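Local coordinates for protein hexokinase (PDB 1BDG) that phosphorylates glucose and other hexoses with ATP to give hexose 6-phosphates, the first step of glycolysis, at residues Ile15-Leu21 and Trp262-Phe266. Residue numbers count along the deposited sequence, not the author numbering.
Sequences ILKPFDL and WRTQF
A capped helix start can also serve as a packing surface, and the hexokinase fold offers an example where the N-terminal helix 5-16 ends against the beginning of helix 265-272 in what is assigned as the large subdomain. Residues 17-19 form a short 3-10 turn, with Phe19 N bonded to Leu16 O (3.0 Å) and Asp20 N to Lys17 O (2.8 Å), then an inverse gamma turn centred on Asp20. Opposite it, Arg263 and Thr264 are extended, Trp262 is not, and Thr264 is the N-cap of helix 265-272. The CA atoms come nearest at Pro18 and Thr264, 6.6 Å apart, and the contact buries 331 Å² in all, entirely through packing.

Phe266, the most covered residue, points its CA-to-CB bond toward the turn (chi1 m). Ile15 CG2 meets the edge of the Phe266 ring at CZ (3.7 Å), and Leu16 CD2 lies 4.1 Å from Phe266 CE2. Phe19, also m, brings CE1 to 3.3 Å from Phe266 CD2; the two rings meet rim to rim, centroids 5.8 Å apart and planes at 29°, so this is no stack. Thr264, its CA-to-CB bond directed toward the turn, sets CG2 3.6 Å from Pro18 CB and over one face of the Phe19 ring. Helix 288-304, through Leu294 and Ile298, packs on Phe266, while Val370 and Arg373 of helix 357-389 touch Phe19. At the other end Leu21 CD1 rests 3.7 Å from Trp262 CD1. With chi1 p, Thr264 OG1 lies 3.5 Å from Phe19 CZ and accepts a weak capping bond from Phe266 N, also at 3.5 Å.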
ATOM      1  N   ILE A  15      -0.905 -28.572   5.545  1.00 17.38           N
ATOM      2  CA  ILE A  15       0.181 -27.622   5.802  1.00 17.69           C
ATOM      3  C   ILE A  15      -0.329 -26.187   5.645  1.00 19.28           C
ATOM      4  O   ILE A  15      -0.043 -25.310   6.480  1.00 19.27           O
ATOM      5  CB  ILE A  15       1.396 -27.916   4.842  1.00 16.91           C
ATOM      6  CG1 ILE A  15       1.940 -29.317   5.142  1.00 13.67           C
ATOM      7  CG2 ILE A  15       2.494 -26.848   4.967  1.00 12.45           C
ATOM      8  CD1 ILE A  15       2.587 -29.992   3.981  1.00 11.63           C
ATOM      9  N   LEU A  16      -1.123 -25.962   4.597  1.00 20.72           N
ATOM     10  CA  LEU A  16      -1.686 -24.640   4.325  1.00 20.64           C
ATOM     11  C   LEU A  16      -2.966 -24.335   5.097  1.00 19.57           C
ATOM     12  O   LEU A  16      -3.527 -23.251   4.977  1.00 19.23           O
ATOM     13  CB  LEU A  16      -1.910 -24.452   2.827  1.00 19.81           C
ATOM     14  CG  LEU A  16      -0.619 -24.543   2.023  1.00 18.95           C
ATOM     15  CD1 LEU A  16      -0.930 -24.294   0.581  1.00 19.57           C
ATOM     16  CD2 LEU A  16       0.385 -23.530   2.539  1.00 17.86           C
ATOM     17  N   LYS A  17      -3.383 -25.257   5.953  1.00 19.77           N
ATOM     18  CA  LYS A  17      -4.595 -25.046   6.740  1.00 19.66           C
ATOM     19  C   LYS A  17      -4.543 -23.789   7.631  1.00 17.54           C
ATOM     20  O   LYS A  17      -5.533 -23.080   7.756  1.00 18.06           O
ATOM     21  CB  LYS A  17      -4.957 -26.308   7.540  1.00 20.89           C
ATOM     22  CG  LYS A  17      -6.431 -26.409   7.869  1.00 20.52           C
ATOM     23  CD  LYS A  17      -6.851 -27.793   8.307  1.00 18.05           C
ATOM     24  CE  LYS A  17      -8.209 -27.675   8.985  1.00 22.80           C
ATOM     25  NZ  LYS A  17      -8.816 -28.948   9.458  1.00 23.42           N
ATOM     26  N   PRO A  18      -3.377 -23.461   8.213  1.00 16.33           N
ATOM     27  CA  PRO A  18      -3.314 -22.266   9.056  1.00 17.04           C
ATOM     28  C   PRO A  18      -3.637 -20.976   8.327  1.00 17.81           C
ATOM     29  O   PRO A  18      -3.713 -19.935   8.967  1.00 18.18           O
ATOM     30  CB  PRO A  18      -1.873 -22.272   9.547  1.00 15.49           C
ATOM     31  CG  PRO A  18      -1.608 -23.704   9.689  1.00 17.08           C
ATOM     32  CD  PRO A  18      -2.145 -24.241   8.373  1.00 17.29           C
ATOM     33  N   PHE A  19      -3.723 -21.032   6.991  1.00 18.25           N
ATOM     34  CA  PHE A  19      -4.075 -19.862   6.167  1.00 16.04           C
ATOM     35  C   PHE A  19      -5.590 -19.763   6.019  1.00 16.32           C
ATOM     36  O   PHE A  19      -6.107 -18.697   5.723  1.00 15.95           O
ATOM     37  CB  PHE A  19      -3.491 -19.956   4.759  1.00 13.82           C
ATOM     38  CG  PHE A  19      -2.036 -19.675   4.676  1.00 13.03           C
ATOM     39  CD1 PHE A  19      -1.106 -20.656   4.996  1.00 13.11           C
ATOM     40  CD2 PHE A  19      -1.585 -18.450   4.225  1.00 13.38           C
ATOM     41  CE1 PHE A  19       0.257 -20.431   4.865  1.00 11.36           C
ATOM     42  CE2 PHE A  19      -0.206 -18.209   4.088  1.00 15.65           C
ATOM     43  CZ  PHE A  19       0.715 -19.210   4.411  1.00 12.79           C
ATOM     44  N   ASP A  20      -6.277 -20.896   6.162  1.00 16.20           N
ATOM     45  CA  ASP A  20      -7.726 -20.962   6.036  1.00 18.34           C
ATOM     46  C   ASP A  20      -8.445 -20.395   7.268  1.00 19.69           C
ATOM     47  O   ASP A  20      -8.955 -21.141   8.107  1.00 21.46           O
ATOM     48  CB  ASP A  20      -8.170 -22.402   5.779  1.00 18.15           C
ATOM     49  CG  ASP A  20      -9.660 -22.514   5.523  1.00 21.39           C
ATOM     50  OD1 ASP A  20     -10.239 -21.598   4.903  1.00 23.85           O
ATOM     51  OD2 ASP A  20     -10.263 -23.519   5.939  1.00 23.62           O
ATOM     52  N   LEU A  21      -8.496 -19.067   7.361  1.00 20.55           N
ATOM     53  CA  LEU A  21      -9.139 -18.385   8.484  1.00 18.60           C
ATOM     54  C   LEU A  21     -10.655 -18.323   8.362  1.00 17.16           C
ATOM     55  O   LEU A  21     -11.207 -18.387   7.271  1.00 14.92           O
ATOM     56  CB  LEU A  21      -8.536 -16.990   8.672  1.00 18.25           C
ATOM     57  CG  LEU A  21      -7.007 -16.994   8.819  1.00 17.59           C
ATOM     58  CD1 LEU A  21      -6.558 -15.751   9.569  1.00 16.52           C
ATOM     59  CD2 LEU A  21      -6.551 -18.244   9.571  1.00 17.63           C
ATOM     60  N   TRP A 262      -2.471 -15.761  14.152  1.00 17.69           N
ATOM     61  CA  TRP A 262      -2.793 -15.925  12.754  1.00 17.63           C
ATOM     62  C   TRP A 262      -1.600 -15.940  11.809  1.00 16.88           C
ATOM     63  O   TRP A 262      -1.735 -16.285  10.640  1.00 18.00           O
ATOM     64  CB  TRP A 262      -3.810 -14.857  12.382  1.00 14.04           C
ATOM     65  CG  TRP A 262      -5.008 -14.917  13.304  1.00 12.26           C
ATOM     66  CD1 TRP A 262      -6.013 -15.821  13.262  1.00 13.00           C
ATOM     67  CD2 TRP A 262      -5.300 -14.045  14.401  1.00 11.63           C
ATOM     68  NE1 TRP A 262      -6.919 -15.574  14.251  1.00 11.69           N
ATOM     69  CE2 TRP A 262      -6.507 -14.490  14.972  1.00 10.60           C
ATOM     70  CE3 TRP A 262      -4.659 -12.935  14.966  1.00 12.35           C
ATOM     71  CZ2 TRP A 262      -7.084 -13.871  16.075  1.00  9.67           C
ATOM     72  CZ3 TRP A 262      -5.234 -12.320  16.066  1.00 10.54           C
ATOM     73  CH2 TRP A 262      -6.438 -12.796  16.607  1.00  9.95           C
ATOM     74  N   ARG A 263      -0.435 -15.557  12.306  1.00 17.68           N
ATOM     75  CA  ARG A 263       0.765 -15.575  11.487  1.00 18.52           C
ATOM     76  C   ARG A 263       1.335 -16.995  11.464  1.00 19.33           C
ATOM     77  O   ARG A 263       1.421 -17.651  12.504  1.00 18.77           O
ATOM     78  CB  ARG A 263       1.783 -14.569  12.010  1.00 15.52           C
ATOM     79  CG  ARG A 263       1.272 -13.151  11.904  1.00 17.49           C
ATOM     80  CD  ARG A 263       2.256 -12.121  12.428  1.00 19.15           C
ATOM     81  NE  ARG A 263       3.488 -12.117  11.656  1.00 19.00           N
ATOM     82  CZ  ARG A 263       4.647 -12.621  12.076  1.00 17.35           C
ATOM     83  NH1 ARG A 263       4.761 -13.181  13.288  1.00 12.78           N
ATOM     84  NH2 ARG A 263       5.691 -12.581  11.257  1.00 17.81           N
ATOM     85  N   THR A 264       1.645 -17.480  10.260  1.00 20.30           N
ATOM     86  CA  THR A 264       2.196 -18.819  10.044  1.00 18.98           C
ATOM     87  C   THR A 264       3.717 -18.768   9.907  1.00 18.71           C
ATOM     88  O   THR A 264       4.313 -17.684   9.921  1.00 18.60           O
ATOM     89  CB  THR A 264       1.607 -19.452   8.773  1.00 19.76           C
ATOM     90  OG1 THR A 264       2.079 -18.744   7.623  1.00 22.91           O
ATOM     91  CG2 THR A 264       0.089 -19.397   8.798  1.00 19.16           C
ATOM     92  N   GLN A 265       4.340 -19.934   9.746  1.00 19.52           N
ATOM     93  CA  GLN A 265       5.802 -20.015   9.617  1.00 21.11           C
ATOM     94  C   GLN A 265       6.331 -19.427   8.312  1.00 20.31           C
ATOM     95  O   GLN A 265       7.480 -18.992   8.231  1.00 20.64           O
ATOM     96  CB  GLN A 265       6.311 -21.456   9.800  1.00 21.92           C
ATOM     97  CG  GLN A 265       5.641 -22.501   8.910  1.00 26.34           C
ATOM     98  CD  GLN A 265       6.466 -23.782   8.748  1.00 26.21           C
ATOM     99  OE1 GLN A 265       7.428 -23.831   7.967  1.00 24.33           O
ATOM    100  NE2 GLN A 265       6.068 -24.825   9.457  1.00 27.38           N
ATOM    101  N   PHE A 266       5.478 -19.412   7.299  1.00 17.94           N
ATOM    102  CA  PHE A 266       5.819 -18.871   6.002  1.00 14.31           C
ATOM    103  C   PHE A 266       5.870 -17.352   6.132  1.00 14.78           C
ATOM    104  O   PHE A 266       6.678 -16.680   5.500  1.00 15.16           O
ATOM    105  CB  PHE A 266       4.758 -19.316   5.012  1.00 11.11           C
ATOM    106  CG  PHE A 266       4.540 -20.804   5.005  1.00 11.19           C
ATOM    107  CD1 PHE A 266       5.540 -21.665   4.567  1.00  9.36           C
ATOM    108  CD2 PHE A 266       3.354 -21.349   5.473  1.00  9.37           C
ATOM    109  CE1 PHE A 266       5.370 -23.043   4.593  1.00  6.92           C
ATOM    110  CE2 PHE A 266       3.172 -22.729   5.502  1.00  9.61           C
ATOM    111  CZ  PHE A 266       4.191 -23.579   5.058  1.00  8.26           C
TER